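Local coordinates for TOG array regulator of axonemal microtubules protein 1 (Mus musculus, PDB 5DN7), which binds microtubules and promotes their polymerisation through HEAT-repeat TOG regions, here TOG region 2, and takes part in ciliogenesis and the regulation of cilium length, at residues 25-30 and 44-49; 63-68 and 102-107; 220-225 and 240-245. One frame throughout, in Å; residues are numbered along the deposited sequence.

Interaction 1 (25-30 and 44-49); sequences QELHAR and VEELKQ
Glu46 meets both Leu27 and Arg30 where helices 25-32 and 40-52 pack as the antiparallel hairpin of a predicted HEAT repeat, the first helix pair of this TOG domain; the axes of the two short segments lie 10.2 Å apart at 141°. Taking 44-49 in order, Val44 points away from 25-30 and packs on Leu31, farther along the same partner helix, and on Val89 of helix 80-97. Glu46 then carries most of the contact on this side. Its CB packs 4.0 Å from Leu27 CD1, the two side chains sliding past each other in opposite directions, while its carboxylate reaches the Arg30 guanidinium in a salt bridge. The two planes are 47° apart, so the pairing is twisted. Arg30 NH1 bonds Glu46 OE2 at 3.1 Å, on the syn side but 24° out of the carboxylate plane; Arg30 NH2 and Glu46 OE1 are modelled at an implausibly short 2.4 Å, leaving their exact geometry doubtful. NH1 is shared: Glu26 OE2 takes it through a syn lone pair at 2.8 Å, in the guanidinium plane, so one arginine, bent at chi3, probably offsets two neighbouring acids. Leu47 follows, buried, its backbone N 3.9 Å from Leu27 CD2. Leu27 CD1 lies over the centre of the Arg30 guanidinium, 4.0 Å above its plane.

Interaction 2 (63-68 and 102-107); sequences SLVGFI and QQFLGP
The ring of Phe104 is covered on both faces: Ile68 CD1 lies over one, offset toward the rim and 3.5 Å above the plane, and CG of the neighbouring Gln103 lies over the centre of the other. At the edge, in the plane of the ring, Val65 CG2 approaches CE1 at 3.8 Å. This is packing between two successive predicted HEAT repeats of the TOG solenoid, joining the first helix of one, 61-74, to the start of the first helix of the next, 105-114. Phe104 occupies the N-cap position of that second helix, and its CG, anti to the carbonyl carbon (chi1 -58°), carries the ring across to the side of helix 61-74. Ile68 CD1 makes a CH-pi contact, 3.9 Å from the ring centroid and 26° off the normal. Leu64 crosses the ring at about a right angle and meets its far end, CB coming within 3.6 Å of Phe104 CZ while CD1 touches both CE2 and CZ. The ring also meets that of His61, their planes about 15° apart, and Leu97 of helix 80-97 packs against Phe104 as well. No hydrogen bond links the two segments; the contact is wholly apolar. One turn along from the aromatic, Pro107 extends it: the other branch of Ile68, CG2, rests 4.0 Å from Pro107 CB.

Interaction 3 (220-225 and 240-245); sequences VLFKAV and AVQARL
Val225 and Val241 make the aliphatic part of this contact, reaching toward each other tip to tip with their CG2 methyls 3.8 Å apart. In each valine CG2 stands anti to the carbonyl carbon, leaving CG1 anti to the backbone N; in Val241 this second branch is the one that meets the aromatic partner. Both valines are buried, and their CA atoms, 8.3 Å apart, are the closest pair across the two segments. The helices concerned, 219-226 and 237-246, run nearly antiparallel, with segment axes 150° apart in direction and 11.6 Å at closest approach, as neighbouring helices in the closing part of the alpha-solenoid TOG domain. Contacts to the aromatic ring converge on one corner of Phe222, its CE1. Val241 CG1 comes to it at the ring edge, near the plane, at 4.2 Å. Leu245 meets the ring tip to tip, CD2 lying 3.9 Å from CE1 and 4.2 Å from CZ. Met238, one turn before Gln242, touches both Phe222 and Val225. Polar groups form no hydrogen bond across the segments: Gln242 contributes its aliphatic stem, CG sitting 4.1 Å from Phe222 CE1, with its amide plane turned 75° from the ring.

The three contacts follow one another along the chain without interleaving, all within the TOG domain. Interactions 1 and 2 are neighbours, their centres 19 Å apart on the same side of the chain's centre, and they touch: Leu47 CD1 of helix 40-52 packs 3.9 Å from Phe67 CE1 of helix 61-74, the next helix in sequence. Interaction 3 lies on the opposite side, its centre 50 Å from that of interaction 1 and 39 Å from that of interaction 2, with no direct contact to either. Interaction 1 works within one predicted HEAT repeat and interaction 2 between two, while interaction 3 joins the last two helices, so helix-to-helix packing runs through the elongated solenoid that mediates microtubule interaction.

Interaction 1 (25-30 and 44-49)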
ATOM      1  N   GLN A  25       9.011  -0.189 -30.678  1.00 56.03           N
ATOM      2  CA  GLN A  25       7.642   0.044 -31.179  1.00 63.69           C
ATOM      3  C   GLN A  25       6.855  -1.249 -31.395  1.00 60.11           C
ATOM      4  O   GLN A  25       5.633  -1.281 -31.237  1.00 60.07           O
ATOM      5  CB  GLN A  25       7.679   0.841 -32.492  1.00 70.38           C
ATOM      6  CG  GLN A  25       8.221   2.261 -32.381  1.00 78.35           C
ATOM      7  CD  GLN A  25       7.322   3.188 -31.567  1.00 83.96           C
ATOM      8  OE1 GLN A  25       7.573   3.440 -30.390  1.00 84.77           O
ATOM      9  NE2 GLN A  25       6.276   3.708 -32.202  1.00 88.37           N
ATOM     10  N   GLU A  26       7.505  -2.344 -31.757  1.00 56.57           N
ATOM     11  CA  GLU A  26       6.794  -3.615 -31.887  1.00 60.03           C
ATOM     12  C   GLU A  26       6.319  -4.163 -30.570  1.00 63.09           C
ATOM     13  O   GLU A  26       5.213  -4.600 -30.470  1.00 66.84           O
ATOM     14  CB  GLU A  26       7.588  -4.687 -32.636  1.00 67.26           C
ATOM     15  CG  GLU A  26       8.930  -5.047 -32.045  1.00 72.81           C
ATOM     16  CD  GLU A  26       8.911  -6.267 -31.144  1.00 79.38           C
ATOM     17  OE1 GLU A  26       9.926  -6.505 -30.479  1.00 79.31           O
ATOM     18  OE2 GLU A  26       7.900  -6.972 -31.079  1.00 81.97           O
ATOM     19  N   LEU A  27       7.163  -4.142 -29.553  1.00 57.87           N
ATOM     20  CA  LEU A  27       6.706  -4.510 -28.224  1.00 47.86           C
ATOM     21  C   LEU A  27       5.611  -3.579 -27.711  1.00 46.29           C
ATOM     22  O   LEU A  27       4.665  -4.024 -27.073  1.00 45.99           O
ATOM     23  CB  LEU A  27       7.887  -4.522 -27.260  1.00 42.80           C
ATOM     24  CG  LEU A  27       7.600  -4.970 -25.834  1.00 40.70           C
ATOM     25  CD1 LEU A  27       6.796  -6.254 -25.841  1.00 38.95           C
ATOM     26  CD2 LEU A  27       8.911  -5.151 -25.090  1.00 34.28           C
ATOM     27  N   HIS A  28       5.748  -2.286 -27.989  1.00 46.72           N
ATOM     28  CA  HIS A  28       4.753  -1.316 -27.568  1.00 44.02           C
ATOM     29  C   HIS A  28       3.420  -1.649 -28.169  1.00 44.12           C
ATOM     30  O   HIS A  28       2.384  -1.667 -27.469  1.00 43.87           O
ATOM     31  CB  HIS A  28       5.175   0.092 -27.970  1.00 42.28           C
ATOM     32  CG  HIS A  28       4.341   1.180 -27.340  1.00 47.34           C
ATOM     33  ND1 HIS A  28       4.145   2.374 -27.928  1.00 53.87           N
ATOM     34  CD2 HIS A  28       3.643   1.218 -26.133  1.00 48.56           C
ATOM     35  CE1 HIS A  28       3.365   3.139 -27.141  1.00 54.76           C
ATOM     36  NE2 HIS A  28       3.059   2.430 -26.044  1.00 54.48           N
ATOM     37  N   ALA A  29       3.425  -1.917 -29.470  1.00 51.89           N
ATOM     38  CA  ALA A  29       2.221  -2.298 -30.195  1.00 53.64           C
ATOM     39  C   ALA A  29       1.618  -3.562 -29.592  1.00 51.95           C
ATOM     40  O   ALA A  29       0.409  -3.626 -29.379  1.00 56.46           O
ATOM     41  CB  ALA A  29       2.520  -2.501 -31.673  1.00 54.71           C
ATOM     42  N   ARG A  30       2.444  -4.564 -29.304  1.00 46.72           N
ATOM     43  CA  ARG A  30       1.911  -5.761 -28.634  1.00 45.77           C
ATOM     44  C   ARG A  30       1.363  -5.507 -27.220  1.00 54.75           C
ATOM     45  O   ARG A  30       0.512  -6.256 -26.736  1.00 57.65           O
ATOM     46  CB  ARG A  30       2.970  -6.858 -28.571  1.00 38.94           C
ATOM     47  CG  ARG A  30       3.097  -7.655 -29.851  1.00 48.28           C
ATOM     48  CD  ARG A  30       4.473  -8.256 -29.971  1.00 52.59           C
ATOM     49  NE  ARG A  30       4.829  -9.049 -28.802  1.00 55.60           N
ATOM     50  CZ  ARG A  30       6.081  -9.295 -28.440  1.00 61.42           C
ATOM     51  NH1 ARG A  30       7.080  -8.790 -29.154  1.00 65.77           N
ATOM     52  NH2 ARG A  30       6.339 -10.028 -27.363  1.00 60.47           N
ATOM     53  N   VAL A  44       4.356  -8.132 -21.750  1.00 29.47           N
ATOM     54  CA  VAL A  44       4.676  -7.603 -20.438  1.00 36.66           C
ATOM     55  C   VAL A  44       5.957  -8.228 -19.844  1.00 40.44           C
ATOM     56  O   VAL A  44       6.804  -7.524 -19.257  1.00 35.62           O
ATOM     57  CB  VAL A  44       3.495  -7.821 -19.468  1.00 36.19           C
ATOM     58  CG1 VAL A  44       3.866  -7.368 -18.063  1.00 33.44           C
ATOM     59  CG2 VAL A  44       2.261  -7.092 -19.955  1.00 34.36           C
ATOM     60  N   GLU A  45       6.116  -9.539 -19.996  1.00 38.08           N
ATOM     61  CA  GLU A  45       7.297 -10.160 -19.412  1.00 37.43           C
ATOM     62  C   GLU A  45       8.559  -9.796 -20.205  1.00 37.84           C
ATOM     63  O   GLU A  45       9.642  -9.596 -19.632  1.00 37.47           O
ATOM     64  CB  GLU A  45       7.126 -11.665 -19.329  1.00 46.33           C
ATOM     65  CG  GLU A  45       8.418 -12.386 -19.138  1.00 59.71           C
ATOM     66  CD  GLU A  45       8.632 -12.703 -17.685  1.00 73.93           C
ATOM     67  OE1 GLU A  45       7.848 -12.175 -16.863  1.00 75.42           O
ATOM     68  OE2 GLU A  45       9.585 -13.447 -17.359  1.00 80.50           O
ATOM     69  N   GLU A  46       8.410  -9.697 -21.523  1.00 44.21           N
ATOM     70  CA  GLU A  46       9.459  -9.138 -22.377  1.00 50.79           C
ATOM     71  C   GLU A  46       9.902  -7.766 -21.849  1.00 47.18           C
ATOM     72  O   GLU A  46      11.098  -7.508 -21.661  1.00 47.06           O
ATOM     73  CB  GLU A  46       8.954  -9.019 -23.817  1.00 55.47           C
ATOM     74  CG  GLU A  46       9.892  -9.565 -24.880  1.00 67.74           C
ATOM     75  CD  GLU A  46       9.174  -9.805 -26.205  1.00 75.53           C
ATOM     76  OE1 GLU A  46       8.345 -10.741 -26.278  1.00 77.54           O
ATOM     77  OE2 GLU A  46       9.425  -9.050 -27.171  1.00 78.38           O
ATOM     78  N   LEU A  47       8.919  -6.901 -21.606  1.00 36.43           N
ATOM     79  CA  LEU A  47       9.150  -5.589 -21.023  1.00 31.78           C
ATOM     80  C   LEU A  47       9.957  -5.684 -19.737  1.00 35.50           C
ATOM     81  O   LEU A  47      10.920  -4.945 -19.548  1.00 38.02           O
ATOM     82  CB  LEU A  47       7.820  -4.885 -20.760  1.00 28.74           C
ATOM     83  CG  LEU A  47       7.933  -3.453 -20.241  1.00 31.65           C
ATOM     84  CD1 LEU A  47       8.937  -2.676 -21.077  1.00 29.12           C
ATOM     85  CD2 LEU A  47       6.552  -2.781 -20.268  1.00 29.58           C
ATOM     86  N   LYS A  48       9.570  -6.601 -18.856  1.00 39.98           N
ATOM     87  CA  LYS A  48      10.334  -6.815 -17.624  1.00 38.91           C
ATOM     88  C   LYS A  48      11.810  -7.127 -17.925  1.00 41.71           C
ATOM     89  O   LYS A  48      12.745  -6.586 -17.287  1.00 43.11           O
ATOM     90  CB  LYS A  48       9.706  -7.945 -16.814  1.00 37.75           C
ATOM     91  CG  LYS A  48      10.107  -7.960 -15.358  1.00 46.01           C
ATOM     92  CD  LYS A  48       9.415  -9.084 -14.617  1.00 50.05           C
ATOM     93  CE  LYS A  48      10.144 -10.397 -14.817  1.00 58.09           C
ATOM     94  NZ  LYS A  48       9.678 -11.427 -13.848  1.00 60.99           N
ATOM     95  N   GLN A  49      12.012  -7.987 -18.921  1.00 37.28           N
ATOM     96  CA  GLN A  49      13.364  -8.328 -19.339  1.00 44.76           C
ATOM     97  C   GLN A  49      14.125  -7.075 -19.738  1.00 48.74           C
ATOM     98  O   GLN A  49      15.252  -6.863 -19.289  1.00 52.67           O
ATOM     99  CB  GLN A  49      13.343  -9.330 -20.496  1.00 55.37           C
ATOM    100  CG  GLN A  49      12.609 -10.639 -20.183  1.00 62.27           C
ATOM    101  CD  GLN A  49      13.213 -11.405 -19.018  1.00 66.16           C
ATOM    102  OE1 GLN A  49      14.080 -12.257 -19.209  1.00 71.87           O
ATOM    103  NE2 GLN A  49      12.760 -11.100 -17.798  1.00 62.68           N
TER

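Interaction 2 (63-68 and 102-107)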
ATOM      1  N   SER A  63       9.691  11.120 -20.620  1.00 36.52           N
ATOM      2  CA  SER A  63       9.611   9.735 -21.051  1.00 33.52           C
ATOM      3  C   SER A  63       9.219   8.810 -19.894  1.00 31.00           C
ATOM      4  O   SER A  63       8.345   7.971 -20.062  1.00 30.21           O
ATOM      5  CB  SER A  63      10.936   9.286 -21.674  1.00 35.21           C
ATOM      6  OG  SER A  63      11.059   9.768 -23.002  1.00 42.94           O
ATOM      7  N   LEU A  64       9.845   8.972 -18.728  1.00 30.30           N
ATOM      8  CA  LEU A  64       9.472   8.186 -17.547  1.00 28.47           C
ATOM      9  C   LEU A  64       7.989   8.357 -17.178  1.00 35.06           C
ATOM     10  O   LEU A  64       7.311   7.384 -16.779  1.00 35.59           O
ATOM     11  CB  LEU A  64      10.351   8.558 -16.355  1.00 30.49           C
ATOM     12  CG  LEU A  64      11.803   8.090 -16.440  1.00 38.36           C
ATOM     13  CD1 LEU A  64      12.618   8.602 -15.258  1.00 37.10           C
ATOM     14  CD2 LEU A  64      11.857   6.573 -16.524  1.00 30.62           C
ATOM     15  N   VAL A  65       7.495   9.591 -17.317  1.00 33.80           N
ATOM     16  CA  VAL A  65       6.077   9.891 -17.119  1.00 37.03           C
ATOM     17  C   VAL A  65       5.216   9.105 -18.112  1.00 34.43           C
ATOM     18  O   VAL A  65       4.183   8.505 -17.741  1.00 32.55           O
ATOM     19  CB  VAL A  65       5.787  11.413 -17.271  1.00 40.03           C
ATOM     20  CG1 VAL A  65       4.287  11.696 -17.218  1.00 36.72           C
ATOM     21  CG2 VAL A  65       6.498  12.204 -16.193  1.00 30.84           C
ATOM     22  N   GLY A  66       5.640   9.103 -19.374  1.00 34.99           N
ATOM     23  CA  GLY A  66       4.941   8.305 -20.369  1.00 35.92           C
ATOM     24  C   GLY A  66       4.874   6.824 -20.002  1.00 33.80           C
ATOM     25  O   GLY A  66       3.799   6.220 -20.000  1.00 34.56           O
ATOM     26  N   PHE A  67       6.030   6.255 -19.675  1.00 27.90           N
ATOM     27  CA  PHE A  67       6.161   4.842 -19.320  1.00 27.62           C
ATOM     28  C   PHE A  67       5.246   4.461 -18.162  1.00 25.37           C
ATOM     29  O   PHE A  67       4.497   3.483 -18.228  1.00 25.66           O
ATOM     30  CB  PHE A  67       7.621   4.545 -18.961  1.00 32.38           C
ATOM     31  CG  PHE A  67       7.926   3.077 -18.783  1.00 37.68           C
ATOM     32  CD1 PHE A  67       7.722   2.180 -19.817  1.00 41.51           C
ATOM     33  CD2 PHE A  67       8.453   2.608 -17.600  1.00 32.15           C
ATOM     34  CE1 PHE A  67       8.010   0.835 -19.659  1.00 36.41           C
ATOM     35  CE2 PHE A  67       8.747   1.269 -17.444  1.00 35.92           C
ATOM     36  CZ  PHE A  67       8.523   0.384 -18.475  1.00 32.83           C
ATOM     37  N   ILE A  68       5.319   5.249 -17.098  1.00 24.64           N
ATOM     38  CA  ILE A  68       4.507   4.998 -15.922  1.00 31.71           C
ATOM     39  C   ILE A  68       3.024   5.099 -16.294  1.00 29.98           C
ATOM     40  O   ILE A  68       2.210   4.310 -15.814  1.00 31.24           O
ATOM     41  CB  ILE A  68       4.864   5.972 -14.774  1.00 33.39           C
ATOM     42  CG1 ILE A  68       6.203   5.569 -14.151  1.00 33.58           C
ATOM     43  CG2 ILE A  68       3.788   5.972 -13.705  1.00 33.21           C
ATOM     44  CD1 ILE A  68       6.875   6.658 -13.352  1.00 28.47           C
ATOM     45  N   GLN A 102      11.062   9.411  -5.726  1.00 38.28           N
ATOM     46  CA  GLN A 102      10.457  10.490  -4.970  1.00 43.00           C
ATOM     47  C   GLN A 102       9.707  11.358  -5.964  1.00 40.83           C
ATOM     48  O   GLN A 102       8.620  11.857  -5.674  1.00 46.73           O
ATOM     49  CB  GLN A 102      11.526  11.311  -4.247  1.00 47.20           C
ATOM     50  CG  GLN A 102      10.968  12.356  -3.297  1.00 56.78           C
ATOM     51  CD  GLN A 102      11.894  12.635  -2.129  1.00 64.40           C
ATOM     52  OE1 GLN A 102      12.238  11.732  -1.366  1.00 68.31           O
ATOM     53  NE2 GLN A 102      12.304  13.890  -1.984  1.00 65.37           N
ATOM     54  N   GLN A 103      10.295  11.533  -7.142  1.00 38.78           N
ATOM     55  CA  GLN A 103       9.672  12.299  -8.175  1.00 35.07           C
ATOM     56  C   GLN A 103       8.400  11.641  -8.606  1.00 44.75           C
ATOM     57  O   GLN A 103       7.522  12.296  -9.104  1.00 39.17           O
ATOM     58  CB  GLN A 103      10.603  12.432  -9.379  1.00 36.26           C
ATOM     59  CG  GLN A 103      10.003  13.192 -10.532  1.00 47.71           C
ATOM     60  CD  GLN A 103       9.580  14.601 -10.131  1.00 52.80           C
ATOM     61  OE1 GLN A 103      10.389  15.387  -9.769  1.00 49.83           O
ATOM     62  NE2 GLN A 103       8.300  14.888 -10.185  1.00 53.91           N
ATOM     63  N   PHE A 104       8.276  10.331  -8.450  1.00 44.89           N
ATOM     64  CA  PHE A 104       7.017   9.783  -8.973  1.00 34.14           C
ATOM     65  C   PHE A 104       6.097   9.149  -7.929  1.00 37.29           C
ATOM     66  O   PHE A 104       5.321   8.229  -8.237  1.00 32.21           O
ATOM     67  CB  PHE A 104       7.323   8.745 -10.052  1.00 29.90           C
ATOM     68  CG  PHE A 104       8.132   9.284 -11.179  1.00 34.89           C
ATOM     69  CD1 PHE A 104       7.524   9.984 -12.204  1.00 32.93           C
ATOM     70  CD2 PHE A 104       9.501   9.104 -11.216  1.00 29.84           C
ATOM     71  CE1 PHE A 104       8.265  10.488 -13.240  1.00 33.67           C
ATOM     72  CE2 PHE A 104      10.249   9.615 -12.247  1.00 30.82           C
ATOM     73  CZ  PHE A 104       9.630  10.303 -13.265  1.00 35.48           C
ATOM     74  N   LEU A 105       6.179   9.640  -6.700  1.00 36.39           N
ATOM     75  CA  LEU A 105       5.474   9.034  -5.582  1.00 36.09           C
ATOM     76  C   LEU A 105       3.953   8.958  -5.791  1.00 38.70           C
ATOM     77  O   LEU A 105       3.303   7.932  -5.506  1.00 22.71           O
ATOM     78  CB  LEU A 105       5.784   9.816  -4.317  1.00 39.33           C
ATOM     79  CG  LEU A 105       5.414   9.148  -3.006  1.00 40.29           C
ATOM     80  CD1 LEU A 105       6.128   7.810  -2.930  1.00 34.75           C
ATOM     81  CD2 LEU A 105       5.796  10.065  -1.849  1.00 32.80           C
ATOM     82  N   GLY A 106       3.401  10.056  -6.299  1.00 41.84           N
ATOM     83  CA  GLY A 106       1.970  10.183  -6.529  1.00 37.66           C
ATOM     84  C   GLY A 106       1.409   9.186  -7.523  1.00 39.41           C
ATOM     85  O   GLY A 106       0.494   8.422  -7.188  1.00 38.39           O
ATOM     86  N   PRO A 107       1.924   9.216  -8.766  1.00 39.42           N
ATOM     87  CA  PRO A 107       1.590   8.232  -9.798  1.00 32.86           C
ATOM     88  C   PRO A 107       1.788   6.774  -9.354  1.00 26.18           C
ATOM     89  O   PRO A 107       0.895   5.959  -9.570  1.00 27.45           O
ATOM     90  CB  PRO A 107       2.553   8.590 -10.935  1.00 32.18           C
ATOM     91  CG  PRO A 107       2.733  10.033 -10.814  1.00 35.25           C
ATOM     92  CD  PRO A 107       2.697  10.340  -9.327  1.00 38.64           C
TER

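Interaction 3 (220-225 and 240-245)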
ATOM      1  N   VAL A 220      -4.494   9.390  23.889  1.00 36.29           N
ATOM      2  CA  VAL A 220      -4.660   9.985  22.581  1.00 36.46           C
ATOM      3  C   VAL A 220      -5.467   9.054  21.685  1.00 27.31           C
ATOM      4  O   VAL A 220      -6.205   9.522  20.817  1.00 24.98           O
ATOM      5  CB  VAL A 220      -3.289  10.317  21.933  1.00 42.80           C
ATOM      6  CG1 VAL A 220      -2.468   9.077  21.763  1.00 46.48           C
ATOM      7  CG2 VAL A 220      -3.484  10.984  20.597  1.00 44.56           C
ATOM      8  N   LEU A 221      -5.357   7.744  21.929  1.00 24.29           N
ATOM      9  CA  LEU A 221      -6.132   6.753  21.192  1.00 24.02           C
ATOM     10  C   LEU A 221      -7.590   6.851  21.567  1.00 28.58           C
ATOM     11  O   LEU A 221      -8.486   6.704  20.713  1.00 23.75           O
ATOM     12  CB  LEU A 221      -5.638   5.329  21.463  1.00 26.97           C
ATOM     13  CG  LEU A 221      -4.346   4.903  20.781  1.00 29.20           C
ATOM     14  CD1 LEU A 221      -4.046   3.462  21.112  1.00 32.82           C
ATOM     15  CD2 LEU A 221      -4.468   5.090  19.283  1.00 19.20           C
ATOM     16  N   PHE A 222      -7.838   7.092  22.851  1.00 24.54           N
ATOM     17  CA  PHE A 222      -9.232   7.277  23.261  1.00 30.10           C
ATOM     18  C   PHE A 222      -9.825   8.611  22.757  1.00 33.66           C
ATOM     19  O   PHE A 222     -11.026   8.695  22.458  1.00 28.63           O
ATOM     20  CB  PHE A 222      -9.346   7.160  24.775  1.00 37.68           C
ATOM     21  CG  PHE A 222      -8.900   5.819  25.302  1.00 44.32           C
ATOM     22  CD1 PHE A 222      -9.091   4.670  24.550  1.00 43.53           C
ATOM     23  CD2 PHE A 222      -8.256   5.711  26.526  1.00 54.53           C
ATOM     24  CE1 PHE A 222      -8.677   3.430  25.023  1.00 49.22           C
ATOM     25  CE2 PHE A 222      -7.835   4.470  27.004  1.00 53.31           C
ATOM     26  CZ  PHE A 222      -8.049   3.332  26.247  1.00 46.72           C
ATOM     27  N   LYS A 223      -9.013   9.637  22.621  1.00 28.48           N
ATOM     28  CA  LYS A 223      -9.460  10.838  21.986  1.00 23.13           C
ATOM     29  C   LYS A 223      -9.772  10.590  20.514  1.00 25.49           C
ATOM     30  O   LYS A 223     -10.746  11.077  20.023  1.00 25.58           O
ATOM     31  CB  LYS A 223      -8.429  11.941  22.120  1.00 28.00           C
ATOM     32  CG  LYS A 223      -8.085  12.247  23.566  1.00 43.07           C
ATOM     33  CD  LYS A 223      -7.513  13.627  23.775  1.00 58.76           C
ATOM     34  CE  LYS A 223      -6.146  13.586  24.401  1.00 64.39           C
ATOM     35  NZ  LYS A 223      -5.207  14.423  23.619  1.00 68.36           N
ATOM     36  N   ALA A 224      -8.918   9.841  19.837  1.00 20.84           N
ATOM     37  CA  ALA A 224      -9.177   9.447  18.460  1.00 21.74           C
ATOM     38  C   ALA A 224     -10.525   8.727  18.339  1.00 26.95           C
ATOM     39  O   ALA A 224     -11.305   9.028  17.439  1.00 23.84           O
ATOM     40  CB  ALA A 224      -8.058   8.562  17.934  1.00 18.70           C
ATOM     41  N   VAL A 225     -10.791   7.781  19.239  1.00 24.62           N
ATOM     42  CA  VAL A 225     -12.074   7.091  19.236  1.00 20.16           C
ATOM     43  C   VAL A 225     -13.205   8.103  19.484  1.00 23.41           C
ATOM     44  O   VAL A 225     -14.301   7.977  18.930  1.00 23.30           O
ATOM     45  CB  VAL A 225     -12.134   5.967  20.303  1.00 26.64           C
ATOM     46  CG1 VAL A 225     -13.546   5.354  20.388  1.00 20.92           C
ATOM     47  CG2 VAL A 225     -11.066   4.875  20.040  1.00 19.29           C
ATOM     48  N   ALA A 240     -15.111  -2.152  22.105  1.00 24.57           N
ATOM     49  CA  ALA A 240     -14.295  -2.996  21.250  1.00 26.07           C
ATOM     50  C   ALA A 240     -12.811  -2.593  21.293  1.00 21.34           C
ATOM     51  O   ALA A 240     -11.945  -3.450  21.359  1.00 25.39           O
ATOM     52  CB  ALA A 240     -14.818  -2.957  19.824  1.00 22.17           C
ATOM     53  N   VAL A 241     -12.513  -1.300  21.261  1.00 24.09           N
ATOM     54  CA  VAL A 241     -11.122  -0.855  21.325  1.00 19.18           C
ATOM     55  C   VAL A 241     -10.490  -1.289  22.635  1.00 19.87           C
ATOM     56  O   VAL A 241      -9.385  -1.810  22.650  1.00 20.65           O
ATOM     57  CB  VAL A 241     -10.980   0.684  21.169  1.00 26.84           C
ATOM     58  CG1 VAL A 241      -9.631   1.145  21.664  1.00 19.92           C
ATOM     59  CG2 VAL A 241     -11.173   1.098  19.706  1.00 20.96           C
ATOM     60  N   GLN A 242     -11.174  -1.080  23.735  1.00 27.80           N
ATOM     61  CA  GLN A 242     -10.665  -1.467  25.029  1.00 30.23           C
ATOM     62  C   GLN A 242     -10.498  -2.974  25.151  1.00 32.05           C
ATOM     63  O   GLN A 242      -9.526  -3.433  25.642  1.00 28.65           O
ATOM     64  CB  GLN A 242     -11.509  -0.896  26.150  1.00 31.88           C
ATOM     65  CG  GLN A 242     -11.406   0.611  26.244  1.00 39.74           C
ATOM     66  CD  GLN A 242     -12.114   1.187  27.418  1.00 46.24           C
ATOM     67  OE1 GLN A 242     -13.327   1.133  27.520  1.00 47.56           O
ATOM     68  NE2 GLN A 242     -11.359   1.746  28.314  1.00 45.06           N
ATOM     69  N   ALA A 243     -11.466  -3.709  24.639  1.00 39.01           N
ATOM     70  CA  ALA A 243     -11.391  -5.166  24.638  1.00 30.19           C
ATOM     71  C   ALA A 243     -10.155  -5.606  23.871  1.00 21.34           C
ATOM     72  O   ALA A 243      -9.377  -6.399  24.371  1.00 28.26           O
ATOM     73  CB  ALA A 243     -12.635  -5.761  24.042  1.00 29.43           C
ATOM     74  N   ARG A 244      -9.957  -5.064  22.670  1.00 20.19           N
ATOM     75  CA  ARG A 244      -8.775  -5.391  21.875  1.00 22.66           C
ATOM     76  C   ARG A 244      -7.460  -5.033  22.582  1.00 28.13           C
ATOM     77  O   ARG A 244      -6.522  -5.822  22.586  1.00 27.19           O
ATOM     78  CB  ARG A 244      -8.820  -4.695  20.513  1.00 22.69           C
ATOM     79  CG  ARG A 244      -7.610  -5.015  19.619  1.00 21.94           C
ATOM     80  CD  ARG A 244      -7.479  -6.537  19.403  1.00 24.15           C
ATOM     81  NE  ARG A 244      -6.289  -6.917  18.642  1.00 17.07           N
ATOM     82  CZ  ARG A 244      -5.117  -7.197  19.191  1.00 19.06           C
ATOM     83  NH1 ARG A 244      -4.978  -7.109  20.506  1.00 19.00           N
ATOM     84  NH2 ARG A 244      -4.085  -7.543  18.429  1.00 18.44           N
ATOM     85  N   LEU A 245      -7.393  -3.841  23.163  1.00 26.47           N
ATOM     86  CA  LEU A 245      -6.170  -3.365  23.829  1.00 20.97           C
ATOM     87  C   LEU A 245      -5.855  -4.187  25.062  1.00 25.91           C
ATOM     88  O   LEU A 245      -4.695  -4.346  25.411  1.00 34.55           O
ATOM     89  CB  LEU A 245      -6.297  -1.894  24.231  1.00 28.52           C
ATOM     90  CG  LEU A 245      -5.763  -0.812  23.299  1.00 28.31           C
ATOM     91  CD1 LEU A 245      -5.964  -1.165  21.834  1.00 31.38           C
ATOM     92  CD2 LEU A 245      -6.458   0.481  23.641  1.00 23.02           C
TER